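Long-range contacts in propionate kinase (Francisella tularensis subsp. tularensis, PDB 3KHY), which probably catalyses the reversible, magnesium-dependent transfer of phosphate between ATP and a short-chain acid such as acetate, yielding the acyl phosphate and ADP: residues A[145-150]-A[213-218]; A[184-189]-A[364-368]; A[195-201]-A[314-320]; A[207-211]-A[307-311]; A[322-326]-A[367-371]. One frame throughout, in Å; residues are numbered along the deposited sequence.

Contact 1: A[145-150]-A[213-218]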
# COMPACT_ATOMS: atom_id res chain seq x y z
N PHE A 145 -15.28 12.73 -6.60
CA PHE A 145 -14.48 12.62 -7.82
C PHE A 145 -13.95 11.20 -8.06
O PHE A 145 -13.84 10.75 -9.19
CB PHE A 145 -13.30 13.63 -7.79
CG PHE A 145 -12.53 13.71 -9.10
CD1 PHE A 145 -13.18 14.02 -10.28
CD2 PHE A 145 -11.15 13.51 -9.12
CE1 PHE A 145 -12.48 14.11 -11.48
CE2 PHE A 145 -10.44 13.59 -10.32
CZ PHE A 145 -11.12 13.89 -11.51
N HIS A 146 -13.65 10.49 -6.98
CA HIS A 146 -13.04 9.17 -7.11
C HIS A 146 -14.06 8.04 -7.33
O HIS A 146 -13.69 6.87 -7.49
CB HIS A 146 -12.15 8.87 -5.89
CG HIS A 146 -11.08 9.90 -5.67
ND1 HIS A 146 -10.14 10.21 -6.62
CD2 HIS A 146 -10.81 10.68 -4.59
CE1 HIS A 146 -9.32 11.14 -6.14
NE2 HIS A 146 -9.72 11.45 -4.92
N GLN A 147 -15.33 8.40 -7.36
CA GLN A 147 -16.37 7.38 -7.51
C GLN A 147 -16.41 6.75 -8.90
O GLN A 147 -17.13 5.79 -9.13
CB GLN A 147 -17.74 7.91 -7.08
CG GLN A 147 -17.89 7.99 -5.57
CD GLN A 147 -17.82 6.61 -4.92
OE1 GLN A 147 -18.67 5.76 -5.17
NE2 GLN A 147 -16.79 6.38 -4.12
N THR A 148 -15.60 7.26 -9.83
CA THR A 148 -15.40 6.56 -11.10
C THR A 148 -14.37 5.43 -11.04
O THR A 148 -14.17 4.71 -12.02
CB THR A 148 -15.00 7.53 -12.21
OG1 THR A 148 -13.95 8.38 -11.73
CG2 THR A 148 -16.18 8.39 -12.63
N MSE A 149 -13.67 5.25 -9.92
CA MSE A 149 -12.74 4.13 -9.84
C MSE A 149 -13.49 2.81 -9.98
O MSE A 149 -14.48 2.59 -9.28
CB MSE A 149 -12.00 4.10 -8.49
CG MSE A 149 -11.01 5.18 -8.23
SE MSE A 149 -10.03 4.60 -6.61
CE MSE A 149 -11.44 4.95 -5.30
N PRO A 150 -13.04 1.92 -10.87
CA PRO A 150 -13.77 0.65 -10.98
C PRO A 150 -13.53 -0.24 -9.77
O PRO A 150 -12.56 -0.05 -9.04
CB PRO A 150 -13.16 -0.00 -12.23
CG PRO A 150 -11.85 0.67 -12.42
CD PRO A 150 -12.02 2.07 -11.92
N GLY A 213 -10.20 12.74 -18.03
CA GLY A 213 -10.89 13.60 -17.09
C GLY A 213 -11.49 12.92 -15.87
O GLY A 213 -11.99 13.60 -14.98
N LYS A 214 -11.44 11.59 -15.82
CA LYS A 214 -12.01 10.83 -14.71
C LYS A 214 -10.97 10.10 -13.84
O LYS A 214 -10.03 9.50 -14.36
CB LYS A 214 -13.02 9.81 -15.23
CG LYS A 214 -14.22 10.44 -15.95
CD LYS A 214 -15.14 9.37 -16.51
CE LYS A 214 -16.37 10.00 -17.14
NZ LYS A 214 -17.54 9.07 -17.12
N SER A 215 -11.15 10.15 -12.53
CA SER A 215 -10.29 9.42 -11.60
C SER A 215 -10.42 7.90 -11.84
O SER A 215 -11.53 7.37 -11.91
CB SER A 215 -10.67 9.76 -10.14
OG SER A 215 -9.92 8.96 -9.23
N ILE A 216 -9.29 7.22 -11.99
CA ILE A 216 -9.29 5.77 -12.15
C ILE A 216 -8.58 5.08 -10.98
O ILE A 216 -8.81 3.91 -10.72
CB ILE A 216 -8.65 5.35 -13.50
CG1 ILE A 216 -8.93 3.87 -13.80
CG2 ILE A 216 -7.14 5.60 -13.51
CD1 ILE A 216 -8.53 3.48 -15.22
N ASP A 217 -7.72 5.82 -10.27
CA ASP A 217 -7.01 5.25 -9.11
C ASP A 217 -6.51 6.43 -8.28
O ASP A 217 -6.29 7.51 -8.82
CB ASP A 217 -5.85 4.37 -9.59
CG ASP A 217 -5.38 3.35 -8.53
OD1 ASP A 217 -5.79 3.41 -7.35
OD2 ASP A 217 -4.54 2.51 -8.90
N THR A 218 -6.35 6.23 -6.98
CA THR A 218 -5.88 7.29 -6.12
C THR A 218 -5.29 6.68 -4.87
O THR A 218 -5.57 5.52 -4.53
CB THR A 218 -7.03 8.26 -5.77
OG1 THR A 218 -6.50 9.42 -5.15
CG2 THR A 218 -8.05 7.58 -4.85
O HOH W 1 -13.93 11.07 -11.83
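The loop before helix 151-154 lies along edge strand 214-218 and is tied to it mainly around Ser215. Thr148 OG1 donates to Ser215 O at 2.6 Å. Thr148 OG1 in turn accepts from water 1 at 2.7 Å. This water also donates to Phe145 O at 2.7 Å and accepts from Ser215 N at 3.0 Å. Both backbone polar atoms of Ser215 are therefore satisfied on the side facing the loop. Its side chain takes part too: His146 ND1 and Ser215 OG are hydrogen-bonded at 2.9 Å. The other ring nitrogen, His146 NE2, bonds Ala173 O. Apolar contacts fill the gaps. Ser215 CB sits over the Phe145 ring, 4.2 Å from its centroid, and Thr218 CG2 lies 3.9 Å from the His146 ring centroid; both are CH-pi contacts. Thr218 OG1 is bonded to Thr208 OG1 and Ile207 O on the neighbouring strand. Asp217 OD2 bonds Tyr310 OH and forms a salt bridge to Lys302 of the second subunit. Ile216 O, 3.6 Å from Met149 CG (selenomethionine), has no polar partner in the model. The His146 side chain lies about 5 Å from that of His174, a predicted transition state stabilizer. Bonded through both nitrogens, the His146 ring is held in a fixed orientation close to the probable catalytic site.

Contact 2: A[184-189]-A[364-368]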
# COMPACT_ATOMS: atom_id res chain seq x y z
N GLN A 184 -8.19 22.18 -14.93
CA GLN A 184 -7.30 23.26 -15.37
C GLN A 184 -6.26 22.73 -16.35
O GLN A 184 -5.94 23.38 -17.34
CB GLN A 184 -6.62 23.94 -14.18
CG GLN A 184 -7.57 24.68 -13.27
CD GLN A 184 -8.35 25.77 -14.01
OE1 GLN A 184 -9.57 25.82 -13.93
NE2 GLN A 184 -7.64 26.61 -14.74
N ALA A 185 -5.76 21.52 -16.08
CA ALA A 185 -4.77 20.90 -16.96
C ALA A 185 -5.37 20.70 -18.34
O ALA A 185 -4.69 20.88 -19.36
CB ALA A 185 -4.30 19.57 -16.38
N ALA A 186 -6.64 20.34 -18.38
CA ALA A 186 -7.33 20.12 -19.65
C ALA A 186 -7.41 21.40 -20.46
O ALA A 186 -7.31 21.37 -21.69
CB ALA A 186 -8.73 19.54 -19.41
N LYS A 187 -7.59 22.53 -19.79
CA LYS A 187 -7.63 23.81 -20.50
C LYS A 187 -6.30 24.14 -21.18
O LYS A 187 -6.26 24.85 -22.19
CB LYS A 187 -8.01 24.96 -19.56
CG LYS A 187 -9.40 24.87 -18.98
CD LYS A 187 -9.72 26.12 -18.18
CE LYS A 187 -10.80 25.86 -17.15
NZ LYS A 187 -10.93 27.01 -16.19
N ILE A 188 -5.21 23.63 -20.62
CA ILE A 188 -3.88 24.02 -21.06
C ILE A 188 -3.27 23.06 -22.09
O ILE A 188 -2.60 23.50 -23.02
CB ILE A 188 -2.90 24.16 -19.84
CG1 ILE A 188 -3.44 25.18 -18.83
CG2 ILE A 188 -1.51 24.57 -20.30
CD1 ILE A 188 -2.70 25.15 -17.49
N LEU A 189 -3.54 21.76 -21.93
CA LEU A 189 -2.79 20.71 -22.62
C LEU A 189 -3.22 20.39 -24.06
O LEU A 189 -2.49 20.68 -25.01
CB LEU A 189 -2.79 19.43 -21.79
CG LEU A 189 -1.78 19.41 -20.64
CD1 LEU A 189 -2.13 18.33 -19.64
CD2 LEU A 189 -0.38 19.19 -21.19
N ASN A 364 5.77 15.85 -19.98
CA ASN A 364 5.41 17.15 -19.41
C ASN A 364 5.32 17.05 -17.91
O ASN A 364 4.76 16.08 -17.38
CB ASN A 364 4.07 17.64 -19.95
CG ASN A 364 4.14 18.05 -21.40
OD1 ASN A 364 5.17 18.53 -21.86
ND2 ASN A 364 3.03 17.85 -22.13
N ILE A 365 5.84 18.07 -17.23
CA ILE A 365 5.72 18.19 -15.79
C ILE A 365 5.21 19.59 -15.52
O ILE A 365 5.78 20.56 -16.02
CB ILE A 365 7.08 17.97 -15.08
CG1 ILE A 365 7.70 16.63 -15.47
CG2 ILE A 365 6.90 18.08 -13.55
CD1 ILE A 365 9.21 16.55 -15.26
N MSE A 366 4.14 19.71 -14.75
CA MSE A 366 3.47 20.99 -14.59
C MSE A 366 3.32 21.36 -13.14
O MSE A 366 3.39 20.51 -12.26
CB MSE A 366 2.06 20.95 -15.23
CG MSE A 366 2.08 20.50 -16.68
SE MSE A 366 0.32 20.43 -17.54
CE MSE A 366 -0.07 22.37 -17.57
N VAL A 367 3.13 22.65 -12.91
CA VAL A 367 2.70 23.15 -11.62
C VAL A 367 1.42 23.94 -11.86
O VAL A 367 1.41 24.89 -12.64
CB VAL A 367 3.74 24.08 -10.98
CG1 VAL A 367 3.21 24.60 -9.66
CG2 VAL A 367 5.06 23.35 -10.78
N ILE A 368 0.35 23.54 -11.19
CA ILE A 368 -0.94 24.21 -11.33
C ILE A 368 -1.49 24.46 -9.93
O ILE A 368 -1.55 23.54 -9.11
CB ILE A 368 -1.93 23.32 -12.12
CG1 ILE A 368 -1.39 23.04 -13.52
CG2 ILE A 368 -3.32 23.98 -12.17
CD1 ILE A 368 -2.35 22.19 -14.40
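This is helix-on-sheet packing in the ribonuclease H-like fold of the acetokinase family, part of the actin-ATPase clan. The last turn of helix 175-188 lies over strand 365-367, an outermost strand of the five-stranded sheet. Met366, Ile368 and Leu189 bury the most surface. No hydrogen bond crosses the interface, so the fit rests on apolar side chains. Asn364, Met366 and Ile368 direct their CA-to-CB bonds toward the helix. The alternate residues Ile365 and Val367 serve the other face, where they touch Ile335 and Arg331 of helix 328-337. Met366, here selenomethionine, extends from the strand and meets two helix residues. Its SE lies 3.9 Å from Leu189 CD1, and its CE lies 3.8 Å from Ile188 CG2. Ile368 packs one turn back along the helix. Its CD1 is 3.8 Å from Ala185 CB and 4.3 Å from Ile188 CD1, while its CG2 is 3.9 Å from Gln184 CB. The small Ala185 lets the isoleucine come close to the helix backbone. Leu189, at the helix end, also touches Asp315 in the loop leading into strand 316-320. The amide of Asn364 bonds Asp315 O through ND2. That same ND2 lies 3.8 Å from Leu189 CD2.

Contact 3: A[195-201]-A[314-320]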
# COMPACT_ATOMS: atom_id res chain seq x y z
N ASN A 195 -5.34 13.66 -19.53
CA ASN A 195 -4.81 12.36 -19.14
C ASN A 195 -3.57 12.65 -18.31
O ASN A 195 -2.46 12.79 -18.84
CB ASN A 195 -4.45 11.53 -20.37
CG ASN A 195 -5.67 11.16 -21.19
OD1 ASN A 195 -6.59 10.51 -20.71
ND2 ASN A 195 -5.68 11.60 -22.44
N VAL A 196 -3.78 12.78 -17.01
CA VAL A 196 -2.74 13.32 -16.16
C VAL A 196 -2.64 12.56 -14.85
O VAL A 196 -3.59 11.90 -14.41
CB VAL A 196 -2.94 14.82 -15.86
CG1 VAL A 196 -2.72 15.67 -17.11
CG2 VAL A 196 -4.32 15.10 -15.24
N ILE A 197 -1.47 12.63 -14.25
CA ILE A 197 -1.27 12.18 -12.89
C ILE A 197 -1.12 13.44 -12.06
O ILE A 197 -0.29 14.29 -12.38
CB ILE A 197 -0.01 11.33 -12.77
CG1 ILE A 197 -0.19 10.04 -13.57
CG2 ILE A 197 0.30 11.03 -11.29
CD1 ILE A 197 1.11 9.26 -13.80
N VAL A 198 -1.96 13.59 -11.04
CA VAL A 198 -1.96 14.79 -10.22
C VAL A 198 -1.44 14.45 -8.82
O VAL A 198 -2.00 13.60 -8.13
CB VAL A 198 -3.37 15.43 -10.11
CG1 VAL A 198 -3.35 16.67 -9.20
CG2 VAL A 198 -3.91 15.79 -11.52
N ALA A 199 -0.35 15.11 -8.43
CA ALA A 199 0.20 14.95 -7.10
C ALA A 199 -0.15 16.19 -6.28
O ALA A 199 0.41 17.25 -6.47
CB ALA A 199 1.71 14.77 -7.16
N HIS A 200 -1.13 16.05 -5.39
CA HIS A 200 -1.52 17.12 -4.49
C HIS A 200 -0.69 16.95 -3.23
O HIS A 200 -0.95 16.05 -2.43
CB HIS A 200 -3.01 16.99 -4.14
CG HIS A 200 -3.50 18.03 -3.18
ND1 HIS A 200 -4.40 19.00 -3.54
CD2 HIS A 200 -3.19 18.26 -1.89
CE1 HIS A 200 -4.64 19.78 -2.50
NE2 HIS A 200 -3.91 19.35 -1.48
N LEU A 201 0.33 17.80 -3.06
CA LEU A 201 1.23 17.70 -1.91
C LEU A 201 1.03 18.94 -1.05
O LEU A 201 1.31 20.05 -1.49
CB LEU A 201 2.69 17.58 -2.38
CG LEU A 201 2.94 16.54 -3.48
CD1 LEU A 201 4.40 16.57 -3.98
CD2 LEU A 201 2.59 15.13 -3.00
N LEU A 314 0.77 9.70 -21.59
CA LEU A 314 0.61 10.60 -20.45
C LEU A 314 0.72 12.05 -20.90
O LEU A 314 1.73 12.42 -21.49
CB LEU A 314 1.69 10.32 -19.39
CG LEU A 314 1.67 11.26 -18.19
CD1 LEU A 314 0.43 11.00 -17.35
CD2 LEU A 314 2.95 11.13 -17.34
N ASP A 315 -0.30 12.87 -20.62
CA ASP A 315 -0.25 14.29 -21.01
C ASP A 315 0.72 15.05 -20.12
O ASP A 315 1.54 15.83 -20.61
CB ASP A 315 -1.62 14.95 -20.93
CG ASP A 315 -2.59 14.47 -22.00
OD1 ASP A 315 -2.12 14.00 -23.06
OD2 ASP A 315 -3.81 14.55 -21.75
N ALA A 316 0.60 14.85 -18.81
CA ALA A 316 1.48 15.51 -17.85
C ALA A 316 1.43 14.86 -16.48
O ALA A 316 0.43 14.25 -16.10
CB ALA A 316 1.11 16.98 -17.71
N LEU A 317 2.52 15.01 -15.74
CA LEU A 317 2.51 14.84 -14.29
C LEU A 317 2.30 16.24 -13.73
O LEU A 317 2.99 17.17 -14.15
CB LEU A 317 3.85 14.29 -13.82
CG LEU A 317 4.10 14.31 -12.31
CD1 LEU A 317 3.04 13.48 -11.56
CD2 LEU A 317 5.51 13.79 -12.01
N VAL A 318 1.33 16.41 -12.83
CA VAL A 318 0.99 17.75 -12.31
C VAL A 318 1.19 17.84 -10.80
O VAL A 318 0.62 17.03 -10.06
CB VAL A 318 -0.47 18.12 -12.62
CG1 VAL A 318 -0.75 19.56 -12.17
CG2 VAL A 318 -0.76 17.95 -14.12
N PHE A 319 2.00 18.81 -10.34
CA PHE A 319 2.18 19.07 -8.91
C PHE A 319 1.22 20.17 -8.49
O PHE A 319 1.04 21.17 -9.20
CB PHE A 319 3.61 19.57 -8.61
CG PHE A 319 4.68 18.52 -8.77
CD1 PHE A 319 4.87 17.56 -7.78
CD2 PHE A 319 5.51 18.52 -9.88
CE1 PHE A 319 5.86 16.60 -7.91
CE2 PHE A 319 6.52 17.56 -10.02
CZ PHE A 319 6.69 16.59 -9.02
N THR A 320 0.62 20.02 -7.32
CA THR A 320 -0.27 21.03 -6.79
C THR A 320 -0.27 20.93 -5.26
O THR A 320 0.42 20.08 -4.70
CB THR A 320 -1.70 20.90 -7.37
OG1 THR A 320 -2.45 22.08 -7.06
CG2 THR A 320 -2.41 19.65 -6.80
O HOH W 2 -2.91 11.69 -23.93
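Two parallel strands, 196-201 and 316-320, pair here in the interior of the five-stranded sheet. Their axes approach to 4.7 Å and lie 17° apart in direction. The hydrogen bonds alternate as expected for parallel pairing. Ile197 N donates to Ala316 O (3.1 Å) and Val318 N to Ile197 O (2.7 Å). Ala199 N then donates to Val318 O (2.7 Å), Thr320 N to Ala199 O (2.9 Å), and Leu201 N to Thr320 O (2.8 Å). At the start, Asp315 N donates to Asn195 O and Asn195 N to Asp315 OD2, both at 2.8 Å. Water 2 links the side chains of the same residues, from Asn195 ND2 (3.1 Å) to Asp315 OD1 (2.6 Å). The strands end at the probable nucleotide site, where His200 and Leu201 are predicted to bind ATP. His200 bonds Ser177 and stacks on His174. Side chains divide between two faces. Val198, His200, Val318 and Thr320 meet helix 175-188. Leu201, Leu317 and Phe319 pack on helix 328-337, with Leu201 CD1 4.0 Å from Phe319 CD1. Strand 205-211 pairs antiparallel beyond 196-201, and strand 365-367 lies parallel beyond 316-320.

Contact 4: A[207-211]-A[307-311]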
# COMPACT_ATOMS: atom_id res chain seq x y z
N ILE A 207 -2.21 11.31 -4.49
CA ILE A 207 -1.90 11.32 -5.91
C ILE A 207 -2.98 10.55 -6.67
O ILE A 207 -3.51 9.55 -6.19
CB ILE A 207 -0.48 10.77 -6.15
CG1 ILE A 207 -0.13 10.82 -7.64
CG2 ILE A 207 -0.33 9.34 -5.59
CD1 ILE A 207 1.34 10.54 -7.87
N THR A 208 -3.35 11.05 -7.84
CA THR A 208 -4.49 10.49 -8.55
C THR A 208 -4.16 10.28 -10.01
O THR A 208 -3.51 11.13 -10.63
CB THR A 208 -5.70 11.41 -8.43
OG1 THR A 208 -6.09 11.48 -7.05
CG2 THR A 208 -6.88 10.89 -9.27
N ALA A 209 -4.60 9.15 -10.56
CA ALA A 209 -4.50 8.90 -11.99
C ALA A 209 -5.82 9.30 -12.65
O ALA A 209 -6.87 8.71 -12.37
CB ALA A 209 -4.20 7.41 -12.26
N VAL A 210 -5.75 10.29 -13.52
CA VAL A 210 -6.93 10.82 -14.21
C VAL A 210 -6.87 10.48 -15.69
O VAL A 210 -5.95 10.88 -16.41
CB VAL A 210 -7.02 12.34 -14.02
CG1 VAL A 210 -8.17 12.92 -14.85
CG2 VAL A 210 -7.19 12.68 -12.53
N VAL A 211 -7.85 9.70 -16.15
CA VAL A 211 -7.90 9.27 -17.55
C VAL A 211 -9.13 9.87 -18.20
O VAL A 211 -10.24 9.74 -17.69
CB VAL A 211 -7.92 7.73 -17.66
CG1 VAL A 211 -8.04 7.30 -19.11
CG2 VAL A 211 -6.65 7.14 -17.04
N TYR A 307 1.26 4.38 -11.54
CA TYR A 307 0.14 4.90 -12.34
C TYR A 307 0.42 4.99 -13.85
O TYR A 307 -0.50 5.22 -14.64
CB TYR A 307 -0.30 6.27 -11.81
CG TYR A 307 -1.00 6.21 -10.46
CD1 TYR A 307 -1.21 5.00 -9.80
CD2 TYR A 307 -1.43 7.38 -9.83
CE1 TYR A 307 -1.85 4.95 -8.54
CE2 TYR A 307 -2.06 7.35 -8.59
CZ TYR A 307 -2.27 6.14 -7.95
OH TYR A 307 -2.90 6.15 -6.72
N MSE A 308 1.67 4.84 -14.25
CA MSE A 308 1.99 4.83 -15.67
C MSE A 308 1.21 3.74 -16.43
O MSE A 308 0.96 3.87 -17.62
CB MSE A 308 3.49 4.67 -15.90
CG MSE A 308 4.33 5.80 -15.32
SE MSE A 308 3.84 7.55 -16.08
CE MSE A 308 4.78 7.37 -17.80
N ILE A 309 0.80 2.67 -15.74
CA ILE A 309 0.04 1.61 -16.41
C ILE A 309 -1.24 2.10 -17.08
O ILE A 309 -1.71 1.47 -18.04
CB ILE A 309 -0.39 0.46 -15.47
CG1 ILE A 309 -1.31 0.99 -14.36
CG2 ILE A 309 0.81 -0.27 -14.91
CD1 ILE A 309 -2.01 -0.13 -13.59
N TYR A 310 -1.82 3.19 -16.58
CA TYR A 310 -3.12 3.65 -17.10
C TYR A 310 -3.06 4.46 -18.39
O TYR A 310 -4.11 4.84 -18.93
CB TYR A 310 -3.88 4.47 -16.05
CG TYR A 310 -4.12 3.72 -14.77
CD1 TYR A 310 -4.96 2.60 -14.74
CD2 TYR A 310 -3.51 4.13 -13.57
CE1 TYR A 310 -5.18 1.91 -13.56
CE2 TYR A 310 -3.73 3.44 -12.39
CZ TYR A 310 -4.56 2.32 -12.39
OH TYR A 310 -4.79 1.63 -11.22
N PHE A 311 -1.86 4.73 -18.89
CA PHE A 311 -1.74 5.71 -19.96
C PHE A 311 -1.05 5.19 -21.21
O PHE A 311 0.10 4.78 -21.16
CB PHE A 311 -0.99 6.96 -19.45
CG PHE A 311 -1.66 7.62 -18.28
CD1 PHE A 311 -2.68 8.54 -18.48
CD2 PHE A 311 -1.26 7.34 -16.98
CE1 PHE A 311 -3.32 9.16 -17.41
CE2 PHE A 311 -1.89 7.96 -15.90
CZ PHE A 311 -2.91 8.88 -16.12
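Three aromatic rings from segment 307-311 surround the small side chain of Ala209. The methyl CB of Ala209 is 3.7 Å from Tyr307 CD2, 3.6 Å from Tyr310 CD2 and 4.3 Å from Phe311 CZ. The alanine leaves a shallow hollow in the strand surface, and the rings fill it. Ile207 and Val211 stand up from the same strand face before and after it. Ile207 CG2 approaches Tyr307 CE2 at 4.0 Å. Val211 CG2 lies 4.0 Å from Tyr310 CB and 3.9 Å from Phe311 CE1. The edge of the Phe311 ring also reaches the backbone, with CE1 3.3 Å from Val210 O. Strand 205-211 is the second of three antiparallel strands that open the ribonuclease H-like sheet of this half of the kinase. Segment 307-311 follows the long helix 287-307 and leads toward strand 316-320, covering one sheet face. Thr208 and Val210 point to the other face and touch helix 175-188. The covering segment is tightly turned: Tyr310 N bonds Tyr307 O at 3.1 Å and Phe311 N bonds Met308 O at 3.2 Å. This winding presents the three rings to the strand, while Met308 and Ile309 make no contact with it. Tyr310 OH bonds Asp217 of the next strand. Ile309 O accepts from Asn340 ND2 of the second subunit, and Tyr310 packs on Lys302 of that subunit.

Contact 5: A[322-326]-A[367-371]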
# COMPACT_ATOMS: atom_id res chain seq x y z
N GLY A 322 0.02 23.03 -1.29
CA GLY A 322 0.96 23.95 -0.66
C GLY A 322 2.42 23.61 -0.95
O GLY A 322 3.24 24.50 -1.20
N ILE A 323 2.75 22.33 -0.91
CA ILE A 323 4.11 21.89 -1.20
C ILE A 323 4.34 21.80 -2.70
O ILE A 323 5.35 22.27 -3.21
CB ILE A 323 4.38 20.49 -0.58
CG1 ILE A 323 4.25 20.55 0.94
CG2 ILE A 323 5.74 19.98 -1.01
CD1 ILE A 323 4.26 19.17 1.60
N GLY A 324 3.39 21.19 -3.40
CA GLY A 324 3.52 20.96 -4.83
C GLY A 324 3.67 22.27 -5.60
O GLY A 324 4.42 22.34 -6.59
N GLU A 325 3.00 23.31 -5.13
CA GLU A 325 3.03 24.60 -5.83
C GLU A 325 4.29 25.41 -5.55
O GLU A 325 4.70 26.22 -6.38
CB GLU A 325 1.79 25.43 -5.46
CG GLU A 325 0.47 24.86 -5.99
CD GLU A 325 -0.76 25.44 -5.29
OE1 GLU A 325 -0.75 26.63 -4.90
OE2 GLU A 325 -1.75 24.70 -5.13
N ASN A 326 4.90 25.18 -4.40
CA ASN A 326 5.89 26.11 -3.86
C ASN A 326 7.28 25.54 -3.62
O ASN A 326 8.26 26.28 -3.63
CB ASN A 326 5.35 26.73 -2.58
CG ASN A 326 4.11 27.56 -2.82
OD1 ASN A 326 4.15 28.53 -3.58
ND2 ASN A 326 3.00 27.18 -2.19
N VAL A 367 3.13 22.65 -12.91
CA VAL A 367 2.70 23.15 -11.62
C VAL A 367 1.42 23.94 -11.86
O VAL A 367 1.41 24.89 -12.64
CB VAL A 367 3.74 24.08 -10.98
CG1 VAL A 367 3.21 24.60 -9.66
CG2 VAL A 367 5.06 23.35 -10.78
N ILE A 368 0.35 23.54 -11.19
CA ILE A 368 -0.94 24.21 -11.33
C ILE A 368 -1.49 24.46 -9.93
O ILE A 368 -1.55 23.54 -9.11
CB ILE A 368 -1.93 23.32 -12.12
CG1 ILE A 368 -1.39 23.04 -13.52
CG2 ILE A 368 -3.32 23.98 -12.17
CD1 ILE A 368 -2.35 22.19 -14.40
N ALA A 369 -1.85 25.70 -9.65
CA ALA A 369 -2.34 26.05 -8.32
C ALA A 369 -3.73 25.48 -8.13
O ALA A 369 -4.58 25.61 -9.00
CB ALA A 369 -2.36 27.57 -8.14
N THR A 370 -3.97 24.83 -7.00
CA THR A 370 -5.32 24.33 -6.75
C THR A 370 -6.17 25.43 -6.12
O THR A 370 -5.64 26.40 -5.57
CB THR A 370 -5.32 23.03 -5.91
OG1 THR A 370 -6.63 22.47 -5.90
CG2 THR A 370 -4.89 23.30 -4.47
N ASN A 371 -7.48 25.30 -6.21
CA ASN A 371 -8.38 26.31 -5.64
C ASN A 371 -9.68 25.61 -5.30
O ASN A 371 -10.65 25.68 -6.05
CB ASN A 371 -8.61 27.47 -6.61
CG ASN A 371 -9.29 28.67 -5.95
OD1 ASN A 371 -9.93 28.55 -4.90
ND2 ASN A 371 -9.16 29.84 -6.57
O HOH W 3 -3.25 27.70 -4.32
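Glu325 carries this contact. Its chi1 is m and its chi2 is t, so the chain extends to the backbone of segment 367-371. Chi3 of 33° sets the carboxylate so that its two oxygens do different jobs. Glu325 OE2 accepts from Thr370 N at 2.9 Å with a nearly straight bond. Glu325 OE1 accepts from water 3 at 2.8 Å, and this water donates to Thr370 O at 3.0 Å. Val367 adopts the t rotamer, which places CG1 3.8 Å from Glu325 CA and 4.0 Å from Gly324 O. Thr370 is also t. Its CG2 lies 3.5 Å from Glu325 OE2, while its OG1 bonds Ser177. Asn326, with chi1 m, folds back so that ND2 donates to Gly322 O at 2.9 Å. Asn371 is the N-cap of helix 372-382 and bonds Leu374 N. Residues 322-326 are predicted to bind ATP, and Glu372 to bind magnesium. The contact thus joins the probable ATP-binding turn to the segment leading into Glu372, as in the nucleotide site of an acetokinase.

Overall arrangement
Contacts 1 to 4 all reach the same five-stranded sheet, and contact 5 lies where its parallel strands end. Contacts 2 and 3 have centres 8 Å apart and share a strand boundary, where Met366 N lies 2.8 Å from Leu317 O. Contacts 3 and 4 join across the next boundary, with Val196 O 2.8 Å from Val210 N. Contacts 4 and 1 meet at the dimer-facing side, where Tyr310 OH is 2.5 Å from Asp217 OD2. Contacts 3 and 5 converge on the predicted ATP site: Leu201 O is 2.8 Å from Ile323 N, and both residues are predicted to bind ATP. Contact 1 approaches the probable catalytic residues separately, its centre about 21 Å from that of contact 5.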